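Fe2OG dioxygenase domain-containing protein (Pseudomonas putida, PDB 4J25) is a bacterial 2-oxoglutarate-dependent prolyl-4-hydroxylase with a double-stranded beta-helix fold, which probably uses ferrous iron to hydroxylate prolines, perhaps in elongation factor Tu. Local coordinates at residues V196-S200 with G201-H205; V36-L39 with A40-W44; A110-D113 with Q114-L117. All blocks are in the same frame, centred on the assembly; numbering follows the deposited sequence.

Contact 1: V196-S200 with G201-H205. With MN (manganese (II) ion), chain I; OGA (N-oxalylglycine), chain J.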
ATOM      1  N   VAL A 196       0.894   4.141  -2.661  1.00 14.29           N
ATOM      2  CA  VAL A 196      -0.455   4.508  -3.077  1.00 14.97           C
ATOM      3  C   VAL A 196      -1.387   4.186  -1.920  1.00 14.09           C
ATOM      4  O   VAL A 196      -1.346   3.091  -1.390  1.00 13.44           O
ATOM      5  CB  VAL A 196      -0.907   3.725  -4.314  1.00 14.17           C
ATOM      6  CG1 VAL A 196      -2.362   4.121  -4.721  1.00 20.16           C
ATOM      7  CG2 VAL A 196       0.022   3.984  -5.453  1.00 17.73           C
ATOM      8  N   VAL A 197      -2.210   5.153  -1.530  1.00 15.43           N
ATOM      9  CA  VAL A 197      -3.184   4.970  -0.454  1.00 13.51           C
ATOM     10  C   VAL A 197      -4.565   5.325  -0.999  1.00 13.59           C
ATOM     11  O   VAL A 197      -4.725   6.313  -1.715  1.00 13.90           O
ATOM     12  CB  VAL A 197      -2.859   5.893   0.739  1.00 14.53           C
ATOM     13  CG1 VAL A 197      -3.723   5.582   1.935  1.00 16.33           C
ATOM     14  CG2 VAL A 197      -1.382   5.756   1.141  1.00 14.58           C
ATOM     15  N   PHE A 198      -5.572   4.525  -0.680  1.00 13.43           N
ATOM     16  CA  PHE A 198      -6.937   4.870  -1.094  1.00 13.62           C
ATOM     17  C   PHE A 198      -8.018   4.331  -0.155  1.00 13.83           C
ATOM     18  O   PHE A 198      -7.783   3.424   0.678  1.00 13.40           O
ATOM     19  CB  PHE A 198      -7.214   4.430  -2.539  1.00 13.70           C
ATOM     20  CG  PHE A 198      -6.989   2.959  -2.802  1.00 14.66           C
ATOM     21  CD1 PHE A 198      -5.754   2.506  -3.248  1.00 13.91           C
ATOM     22  CD2 PHE A 198      -8.014   2.039  -2.627  1.00 13.46           C
ATOM     23  CE1 PHE A 198      -5.534   1.176  -3.497  1.00 15.13           C
ATOM     24  CE2 PHE A 198      -7.802   0.708  -2.874  1.00 13.36           C
ATOM     25  CZ  PHE A 198      -6.557   0.268  -3.306  1.00 15.45           C
ATOM     26  N   LEU A 199      -9.205   4.915  -0.273  1.00 14.05           N
ATOM     27  CA  LEU A 199     -10.350   4.437   0.469  1.00 15.41           C
ATOM     28  C   LEU A 199     -10.828   3.087  -0.081  1.00 15.66           C
ATOM     29  O   LEU A 199     -11.235   2.986  -1.236  1.00 16.11           O
ATOM     30  CB  LEU A 199     -11.470   5.489   0.439  1.00 16.12           C
ATOM     31  CG  LEU A 199     -11.084   6.810   1.109  1.00 16.58           C
ATOM     32  CD1 LEU A 199     -12.190   7.868   0.967  1.00 16.39           C
ATOM     33  CD2 LEU A 199     -10.729   6.620   2.578  1.00 15.85           C
ATOM     34  N   SER A 200     -10.803   2.063   0.767  1.00 13.86           N
ATOM     35  CA  SER A 200     -11.034   0.687   0.333  1.00 13.83           C
ATOM     36  C   SER A 200     -12.435   0.427  -0.211  1.00 17.18           C
ATOM     37  O   SER A 200     -12.608  -0.385  -1.109  1.00 15.77           O
ATOM     38  CB  SER A 200     -10.785  -0.292   1.484  1.00 13.78           C
ATOM     39  OG  SER A 200      -9.533  -0.047   2.108  1.00 13.49           O
ATOM     40  N   GLY A 201     -13.438   1.094   0.349  1.00 18.59           N
ATOM     41  CA  GLY A 201     -14.808   0.873  -0.071  1.00 22.11           C
ATOM     42  C   GLY A 201     -15.178   1.644  -1.322  1.00 23.69           C
ATOM     43  O   GLY A 201     -16.280   1.476  -1.847  1.00 23.09           O
ATOM     44  N   GLU A 202     -14.266   2.482  -1.808  1.00 22.56           N
ATOM     45  CA  GLU A 202     -14.606   3.446  -2.856  1.00 25.12           C
ATOM     46  C   GLU A 202     -13.895   3.288  -4.195  1.00 23.41           C
ATOM     47  O   GLU A 202     -14.463   3.625  -5.239  1.00 23.76           O
ATOM     48  CB  GLU A 202     -14.352   4.864  -2.363  1.00 27.81           C
ATOM     49  CG  GLU A 202     -14.225   5.866  -3.504  1.00 32.45           C
ATOM     50  CD  GLU A 202     -14.113   7.298  -3.018  1.00 35.94           C
ATOM     51  OE1 GLU A 202     -13.706   8.169  -3.828  1.00 36.61           O
ATOM     52  OE2 GLU A 202     -14.445   7.551  -1.830  1.00 39.09           O
ATOM     53  N   VAL A 203     -12.644   2.830  -4.191  1.00 19.63           N
ATOM     54  CA  VAL A 203     -11.877   2.834  -5.434  1.00 14.79           C
ATOM     55  C   VAL A 203     -11.670   1.444  -6.009  1.00 14.72           C
ATOM     56  O   VAL A 203     -10.817   0.687  -5.530  1.00 14.34           O
ATOM     57  CB  VAL A 203     -10.513   3.481  -5.241  1.00 14.50           C
ATOM     58  CG1 VAL A 203      -9.741   3.484  -6.566  1.00 17.29           C
ATOM     59  CG2 VAL A 203     -10.680   4.878  -4.725  1.00 14.69           C
ATOM     60  N   PRO A 204     -12.450   1.099  -7.048  1.00 17.41           N
ATOM     61  CA  PRO A 204     -12.183  -0.163  -7.732  1.00 17.47           C
ATOM     62  C   PRO A 204     -10.818  -0.076  -8.372  1.00 15.73           C
ATOM     63  O   PRO A 204     -10.399   1.022  -8.752  1.00 17.28           O
ATOM     64  CB  PRO A 204     -13.278  -0.231  -8.796  1.00 18.66           C
ATOM     65  CG  PRO A 204     -14.309   0.737  -8.363  1.00 18.99           C
ATOM     66  CD  PRO A 204     -13.583   1.819  -7.659  1.00 18.74           C
ATOM     67  N   HIS A 205     -10.117  -1.193  -8.479  1.00 15.05           N
ATOM     68  CA  HIS A 205      -8.775  -1.162  -9.058  1.00 15.32           C
ATOM     69  C   HIS A 205      -8.391  -2.540  -9.562  1.00 17.37           C
ATOM     70  O   HIS A 205      -9.035  -3.529  -9.236  1.00 18.59           O
ATOM     71  CB  HIS A 205      -7.740  -0.644  -8.057  1.00 15.37           C
ATOM     72  CG  HIS A 205      -7.679  -1.431  -6.782  1.00 14.07           C
ATOM     73  ND1 HIS A 205      -8.582  -1.242  -5.759  1.00 13.93           N
ATOM     74  CD2 HIS A 205      -6.825  -2.392  -6.356  1.00 13.97           C
ATOM     75  CE1 HIS A 205      -8.302  -2.068  -4.765  1.00 13.72           C
ATOM     76  NE2 HIS A 205      -7.233  -2.767  -5.091  1.00 13.70           N
TER
HETATM   77 MN    MN I 401      -6.832  -4.539  -4.046  1.00 21.32          MN
HETATM   78  C1  OGA J 402      -4.592  -6.082  -3.477  1.00 26.82           C
HETATM   79  C2  OGA J 402      -4.249  -5.187  -4.628  1.00 26.30           C
HETATM   80  C4  OGA J 402      -2.574  -4.033  -6.028  1.00 27.44           C
HETATM   81  C5  OGA J 402      -1.107  -3.844  -6.213  1.00 27.05           C
HETATM   82  O1  OGA J 402      -3.657  -6.762  -2.964  1.00 25.81           O
HETATM   83  O2  OGA J 402      -5.790  -6.133  -3.021  1.00 24.23           O
HETATM   84  O2' OGA J 402      -5.145  -4.692  -5.296  1.00 24.18           O
HETATM   85  O3  OGA J 402      -0.685  -2.780  -6.729  1.00 26.61           O
HETATM   86  N1  OGA J 402      -2.867  -4.902  -4.937  1.00 27.59           N
HETATM   87  O4  OGA J 402      -0.290  -4.735  -5.859  1.00 29.72           O
HETATM   88  O   HOH W   1     -10.879  -0.755  -3.103  1.00  8.82           O
HETATM   89  O   HOH W   2      -5.405  -3.316  -2.812  1.00 14.86           O
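Phe198 drives the edge of its ring at one face of His205 in a T-shaped pair, centroids 4.6 Å apart and planes at 63°. The leading atom is Phe198 CZ, 3.3 Å from His205 CE1 and nearer the rim of the imidazole than its middle. Phe198 CG lies between its backbone N and carbonyl carbon (chi1 56°), which brings the ring back over the following turn, where its CD2 also rests 3.9 Å from Val203 CB. His205 ND1 donates an almost straight hydrogen bond to Val203 O at 3.0 Å, with the acceptor in the ring plane. That bond helps fix the ring's rotation, with His205 NE2 bound to manganese at 2.1 Å; His146, Asp148, two N-oxalylglycine oxygens and a water complete the site. A leucine in place of Phe198 would probably strip that face of His205 of its aromatic cover and hold the metal-binding ring less firmly. Two bonds to Leu199 O hold the turn: Val203 N arrives nearly along the C=O axis at 3.3 Å, and Glu202 N from above the carbonyl plane at 3.1 Å. A second water, near the plane of the imidazole, bridges Ser200 O and Val203 O.

Toward solvent the contact thins out at Gly201 and Glu202, both exposed, where Glu202 merely lays OE2 3.6 Å from Leu199 CD1. Strand 195-199 runs antiparallel between strands 44-47 and 156-163; Val197 faces Val35 and Leu39 of helix 32-42, and Phe198 and Val203 pack on Met178 of strand 176-179.

Contact 2: V36-L39 with A40-W44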
ATOM      1  N   VAL A  36      -3.197  12.660   4.023  1.00 17.94           N
ATOM      2  CA  VAL A  36      -4.503  12.792   4.650  1.00 17.62           C
ATOM      3  C   VAL A  36      -5.397  13.789   3.893  1.00 20.54           C
ATOM      4  O   VAL A  36      -6.568  13.505   3.650  1.00 17.51           O
ATOM      5  CB  VAL A  36      -4.399  13.211   6.123  1.00 18.41           C
ATOM      6  CG1 VAL A  36      -5.799  13.338   6.731  1.00 18.07           C
ATOM      7  CG2 VAL A  36      -3.593  12.193   6.912  1.00 19.82           C
ATOM      8  N   ASP A  37      -4.855  14.948   3.518  1.00 21.29           N
ATOM      9  CA  ASP A  37      -5.634  15.913   2.731  1.00 25.41           C
ATOM     10  C   ASP A  37      -6.102  15.277   1.413  1.00 24.31           C
ATOM     11  O   ASP A  37      -7.276  15.401   1.047  1.00 23.24           O
ATOM     12  CB  ASP A  37      -4.825  17.184   2.483  1.00 31.55           C
ATOM     13  CG  ASP A  37      -5.496  18.134   1.516  1.00 36.80           C
ATOM     14  OD1 ASP A  37      -6.712  18.002   1.274  1.00 39.56           O
ATOM     15  OD2 ASP A  37      -4.803  19.033   0.993  1.00 39.71           O
ATOM     16  N   ASP A  38      -5.206  14.563   0.722  1.00 23.36           N
ATOM     17  CA  ASP A  38      -5.566  13.870  -0.521  1.00 23.53           C
ATOM     18  C   ASP A  38      -6.689  12.849  -0.303  1.00 21.47           C
ATOM     19  O   ASP A  38      -7.615  12.763  -1.102  1.00 19.98           O
ATOM     20  CB  ASP A  38      -4.371  13.136  -1.138  1.00 25.74           C
ATOM     21  CG  ASP A  38      -3.294  14.077  -1.684  1.00 29.27           C
ATOM     22  OD1 ASP A  38      -3.585  15.276  -1.908  1.00 31.22           O
ATOM     23  OD2 ASP A  38      -2.154  13.596  -1.913  1.00 28.25           O
ATOM     24  N   LEU A  39      -6.595  12.042   0.751  1.00 19.94           N
ATOM     25  CA  LEU A  39      -7.652  11.073   1.039  1.00 20.09           C
ATOM     26  C   LEU A  39      -8.999  11.765   1.235  1.00 20.58           C
ATOM     27  O   LEU A  39     -10.019  11.279   0.764  1.00 21.38           O
ATOM     28  CB  LEU A  39      -7.336  10.244   2.279  1.00 19.75           C
ATOM     29  CG  LEU A  39      -6.284   9.158   2.108  1.00 21.33           C
ATOM     30  CD1 LEU A  39      -6.023   8.558   3.460  1.00 21.17           C
ATOM     31  CD2 LEU A  39      -6.762   8.105   1.115  1.00 20.47           C
ATOM     32  N   ALA A  40      -8.989  12.900   1.923  1.00 20.82           N
ATOM     33  CA  ALA A  40     -10.221  13.645   2.209  1.00 22.92           C
ATOM     34  C   ALA A  40     -10.817  14.263   0.947  1.00 25.84           C
ATOM     35  O   ALA A  40     -12.032  14.267   0.756  1.00 25.45           O
ATOM     36  CB  ALA A  40      -9.952  14.734   3.226  1.00 21.20           C
ATOM     37  N   THR A  41      -9.955  14.781   0.084  1.00 26.97           N
ATOM     38  CA  THR A  41     -10.410  15.548  -1.068  1.00 27.33           C
ATOM     39  C   THR A  41     -10.702  14.672  -2.296  1.00 25.36           C
ATOM     40  O   THR A  41     -11.652  14.944  -3.046  1.00 25.55           O
ATOM     41  CB  THR A  41      -9.383  16.613  -1.427  1.00 30.08           C
ATOM     42  OG1 THR A  41      -8.153  15.979  -1.778  1.00 36.22           O
ATOM     43  CG2 THR A  41      -9.120  17.525  -0.242  1.00 28.69           C
ATOM     44  N   HIS A  42      -9.908  13.621  -2.492  1.00 22.39           N
ATOM     45  CA  HIS A  42      -9.991  12.788  -3.698  1.00 21.36           C
ATOM     46  C   HIS A  42     -10.252  11.316  -3.426  1.00 18.61           C
ATOM     47  O   HIS A  42     -10.533  10.564  -4.356  1.00 19.36           O
ATOM     48  CB  HIS A  42      -8.696  12.858  -4.521  1.00 23.73           C
ATOM     49  CG  HIS A  42      -8.303  14.238  -4.942  1.00 27.12           C
ATOM     50  ND1 HIS A  42      -7.128  14.830  -4.529  1.00 30.43           N
ATOM     51  CD2 HIS A  42      -8.901  15.126  -5.766  1.00 27.58           C
ATOM     52  CE1 HIS A  42      -7.036  16.037  -5.054  1.00 31.57           C
ATOM     53  NE2 HIS A  42      -8.101  16.242  -5.808  1.00 30.55           N
ATOM     54  N   GLY A  43     -10.129  10.876  -2.180  1.00 17.98           N
ATOM     55  CA  GLY A  43     -10.303   9.464  -1.877  1.00 15.79           C
ATOM     56  C   GLY A  43      -9.050   8.623  -2.083  1.00 14.33           C
ATOM     57  O   GLY A  43      -9.066   7.415  -1.859  1.00 13.90           O
ATOM     58  N   TRP A  44      -7.968   9.248  -2.540  1.00 15.39           N
ATOM     59  CA  TRP A  44      -6.725   8.515  -2.792  1.00 15.98           C
ATOM     60  C   TRP A  44      -5.525   9.439  -2.780  1.00 17.21           C
ATOM     61  O   TRP A  44      -5.668  10.650  -2.902  1.00 17.90           O
ATOM     62  CB  TRP A  44      -6.789   7.764  -4.128  1.00 14.78           C
ATOM     63  CG  TRP A  44      -6.798   8.650  -5.330  1.00 17.11           C
ATOM     64  CD1 TRP A  44      -7.859   9.384  -5.812  1.00 17.67           C
ATOM     65  CD2 TRP A  44      -5.699   8.912  -6.214  1.00 17.38           C
ATOM     66  NE1 TRP A  44      -7.481  10.076  -6.932  1.00 17.10           N
ATOM     67  CE2 TRP A  44      -6.167   9.802  -7.207  1.00 17.71           C
ATOM     68  CE3 TRP A  44      -4.370   8.480  -6.265  1.00 17.93           C
ATOM     69  CZ2 TRP A  44      -5.353  10.269  -8.237  1.00 18.81           C
ATOM     70  CZ3 TRP A  44      -3.556   8.934  -7.307  1.00 18.38           C
ATOM     71  CH2 TRP A  44      -4.050   9.822  -8.274  1.00 20.56           C
TER
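Leu39 lays its CD2 methyl over the backbone of Gly43 and Trp44, 3.9 Å from Trp44 CA and a similar distance from Gly43 O. The buried side chain goes on to meet Ile119 and Leu123 of helix 103-123 and Val197 of strand 195-199. The Trp44 indole packs on Phe198 and meets the ring of His186.

On the outer surface Thr41 grips Asp37 O twice. Thr41 N reaches Asp37 O almost head-on at 2.9 Å, and Thr41 OG1 donates to the same Asp37 O at 3.0 Å from a position tilted out of the carbonyl plane. The hydroxyl can fold back like this because it sits between the backbone N and carbonyl carbon (chi1 62°). The same oxygen OG1 lies over one face of the His42 ring, toward its rim.

Asp38 O takes His42 N in a good helical bond of 2.8 Å, with weak, bent approaches from Thr41 N and Gly43 N. Asp38 CB comes to 3.3 Å from Trp44 O, while Asp38 OD2 is hydrogen-bonded to Ser45 OG. Gly43 N meets Leu39 O at 3.0 Å; the bond keeps the helical spacing of four residues, but the donor comes in from well above the carbonyl plane.

Gly43 is the first residue to leave helical angles, with phi 85°; a CB here would be pressed against the carbonyl oxygen of His42. A glycine of positive phi ending a helix is a classic C-terminal stop, and here it turns helix 32-42 directly into strand 44-47, an edge strand of the larger beta sheet of the double-stranded beta-helix.

Contact 3: A110-D113 with Q114-L117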
ATOM      1  N   ALA A 110       6.367   1.266  11.611  1.00 18.39           N
ATOM      2  CA  ALA A 110       6.433   2.477  12.416  1.00 18.42           C
ATOM      3  C   ALA A 110       5.915   3.663  11.612  1.00 20.35           C
ATOM      4  O   ALA A 110       5.152   4.478  12.131  1.00 20.67           O
ATOM      5  CB  ALA A 110       7.849   2.720  12.935  1.00 21.81           C
ATOM      6  N   ALA A 111       6.270   3.735  10.330  1.00 18.41           N
ATOM      7  CA  ALA A 111       5.797   4.829   9.481  1.00 15.77           C
ATOM      8  C   ALA A 111       4.286   4.730   9.233  1.00 16.15           C
ATOM      9  O   ALA A 111       3.576   5.749   9.225  1.00 15.11           O
ATOM     10  CB  ALA A 111       6.543   4.839   8.151  1.00 14.96           C
ATOM     11  N   MET A 112       3.803   3.515   9.007  1.00 14.50           N
ATOM     12  CA  MET A 112       2.392   3.322   8.741  1.00 17.70           C
ATOM     13  C   MET A 112       1.584   3.552  10.017  1.00 17.73           C
ATOM     14  O   MET A 112       0.432   3.963   9.945  1.00 14.53           O
ATOM     15  CB  MET A 112       2.136   1.929   8.170  1.00 17.27           C
ATOM     16  CG  MET A 112       2.767   1.719   6.797  1.00 17.08           C
ATOM     17  SD  MET A 112       2.079   2.849   5.564  1.00 25.66           S
ATOM     18  CE  MET A 112       3.232   4.137   5.456  1.00 20.21           C
ATOM     19  N   ASP A 113       2.182   3.304  11.181  1.00 17.82           N
ATOM     20  CA  ASP A 113       1.486   3.621  12.416  1.00 18.87           C
ATOM     21  C   ASP A 113       1.330   5.126  12.539  1.00 17.58           C
ATOM     22  O   ASP A 113       0.301   5.606  12.995  1.00 16.68           O
ATOM     23  CB  ASP A 113       2.154   3.044  13.656  1.00 20.14           C
ATOM     24  CG  ASP A 113       1.302   3.225  14.900  1.00 22.00           C
ATOM     25  OD1 ASP A 113       0.246   2.574  15.001  1.00 24.21           O
ATOM     26  OD2 ASP A 113       1.661   4.027  15.778  1.00 25.15           O
ATOM     27  N   GLN A 114       2.332   5.879  12.113  1.00 16.25           N
ATOM     28  CA  GLN A 114       2.206   7.329  12.094  1.00 16.53           C
ATOM     29  C   GLN A 114       1.095   7.771  11.144  1.00 14.65           C
ATOM     30  O   GLN A 114       0.349   8.687  11.452  1.00 14.33           O
ATOM     31  CB  GLN A 114       3.502   7.977  11.644  1.00 19.24           C
ATOM     32  CG  GLN A 114       4.562   8.116  12.698  1.00 22.80           C
ATOM     33  CD  GLN A 114       5.763   8.850  12.147  1.00 26.64           C
ATOM     34  OE1 GLN A 114       6.404   8.367  11.231  1.00 28.36           O
ATOM     35  NE2 GLN A 114       6.047  10.032  12.675  1.00 29.71           N
ATOM     36  N   LEU A 115       1.040   7.154   9.971  1.00 13.84           N
ATOM     37  CA  LEU A 115      -0.027   7.411   9.013  1.00 14.97           C
ATOM     38  C   LEU A 115      -1.420   7.070   9.587  1.00 13.14           C
ATOM     39  O   LEU A 115      -2.355   7.816   9.376  1.00 12.76           O
ATOM     40  CB  LEU A 115       0.232   6.644   7.707  1.00 15.66           C
ATOM     41  CG  LEU A 115      -0.798   6.846   6.590  1.00 14.99           C
ATOM     42  CD1 LEU A 115      -1.008   8.320   6.312  1.00 14.21           C
ATOM     43  CD2 LEU A 115      -0.363   6.120   5.325  1.00 15.33           C
ATOM     44  N   ARG A 116      -1.542   5.958  10.306  1.00 13.34           N
ATOM     45  CA  ARG A 116      -2.769   5.620  11.033  1.00 14.27           C
ATOM     46  C   ARG A 116      -3.266   6.737  11.951  1.00 15.23           C
ATOM     47  O   ARG A 116      -4.446   7.131  11.894  1.00 13.42           O
ATOM     48  CB  ARG A 116      -2.594   4.343  11.855  1.00 15.17           C
ATOM     49  CG  ARG A 116      -3.925   3.832  12.442  1.00 14.68           C
ATOM     50  CD  ARG A 116      -3.767   2.479  13.105  1.00 15.87           C
ATOM     51  NE  ARG A 116      -2.792   2.537  14.184  1.00 16.15           N
ATOM     52  CZ  ARG A 116      -3.042   2.978  15.415  1.00 18.16           C
ATOM     53  NH1 ARG A 116      -4.248   3.400  15.759  1.00 15.68           N
ATOM     54  NH2 ARG A 116      -2.061   2.998  16.314  1.00 20.87           N
ATOM     55  N   LEU A 117      -2.367   7.257  12.775  1.00 14.89           N
ATOM     56  CA  LEU A 117      -2.720   8.304  13.733  1.00 15.63           C
ATOM     57  C   LEU A 117      -3.059   9.596  13.007  1.00 15.49           C
ATOM     58  O   LEU A 117      -3.919  10.349  13.450  1.00 14.29           O
ATOM     59  CB  LEU A 117      -1.591   8.555  14.735  1.00 19.66           C
ATOM     60  CG  LEU A 117      -1.160   7.390  15.644  1.00 22.47           C
ATOM     61  CD1 LEU A 117       0.014   7.809  16.563  1.00 23.70           C
ATOM     62  CD2 LEU A 117      -2.310   6.868  16.484  1.00 23.75           C
TER
HETATM   63  O   HOH W   3      -0.525   0.831  13.270  1.00 19.55           O
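Asp113 and Arg116, one turn apart, lie side by side and point the same way, joined in a salt bridge through a single carboxylate oxygen. Asp113 OD1 receives Arg116 NH2 at 2.7 Å on its syn side, and NE adds a weak bond at 3.1 Å. The oxygen thus lies at the edge of the guanidinium, near its plane, although the carboxylate and guanidinium planes are 46° apart. Asp113 CG lies anti to the backbone N (chi1 -172°), carrying the carboxylate out from the side of the helix, while a bend at chi3 of Arg116 (59°) brings the guanidinium back to it.

On the buried face, Met112 and Leu115 also run alongside each other, with SD 4.1 Å from Leu115 CD2. Leu115 then packs on Val35 and Phe221. Regular backbone bonds such as Arg116 N to Met112 O, 2.8 Å, keep these pairs in step.

A water closes the polar side, donating to Asp113 OD1 at 2.6 Å and accepting from Arg116 NE at 3.0 Å. With three donors converging on OD1, and Arg116 NH1 hydrogen-bonded to Leu127 O, the guanidinium is tethered at both ends, and its charge probably helps keep Asp113 ionised.

Contacts 1 and 2 join directly, their centres 11 Å apart. Leu199 N probably hydrogen-bonds Gly43 O at 3.0 Å, and Phe198 CB packs 3.7 Å from Trp44 CB. The end of helix 32-42 is thereby connected, through Phe198, to the metal ligand His205: the Trp44 side chain lies about 9 Å from that of His205 and about 12 Å from the manganese ion. Contact 3 stands further back, its centre 18 Å from that of contact 1 and 16 Å from that of contact 2, touching neither. Helix 32-42 nevertheless packs on its helix, 103-123, and the Met112 side chain is about 14 Å from N-oxalylglycine. Only contact 1 supplies a metal ligand.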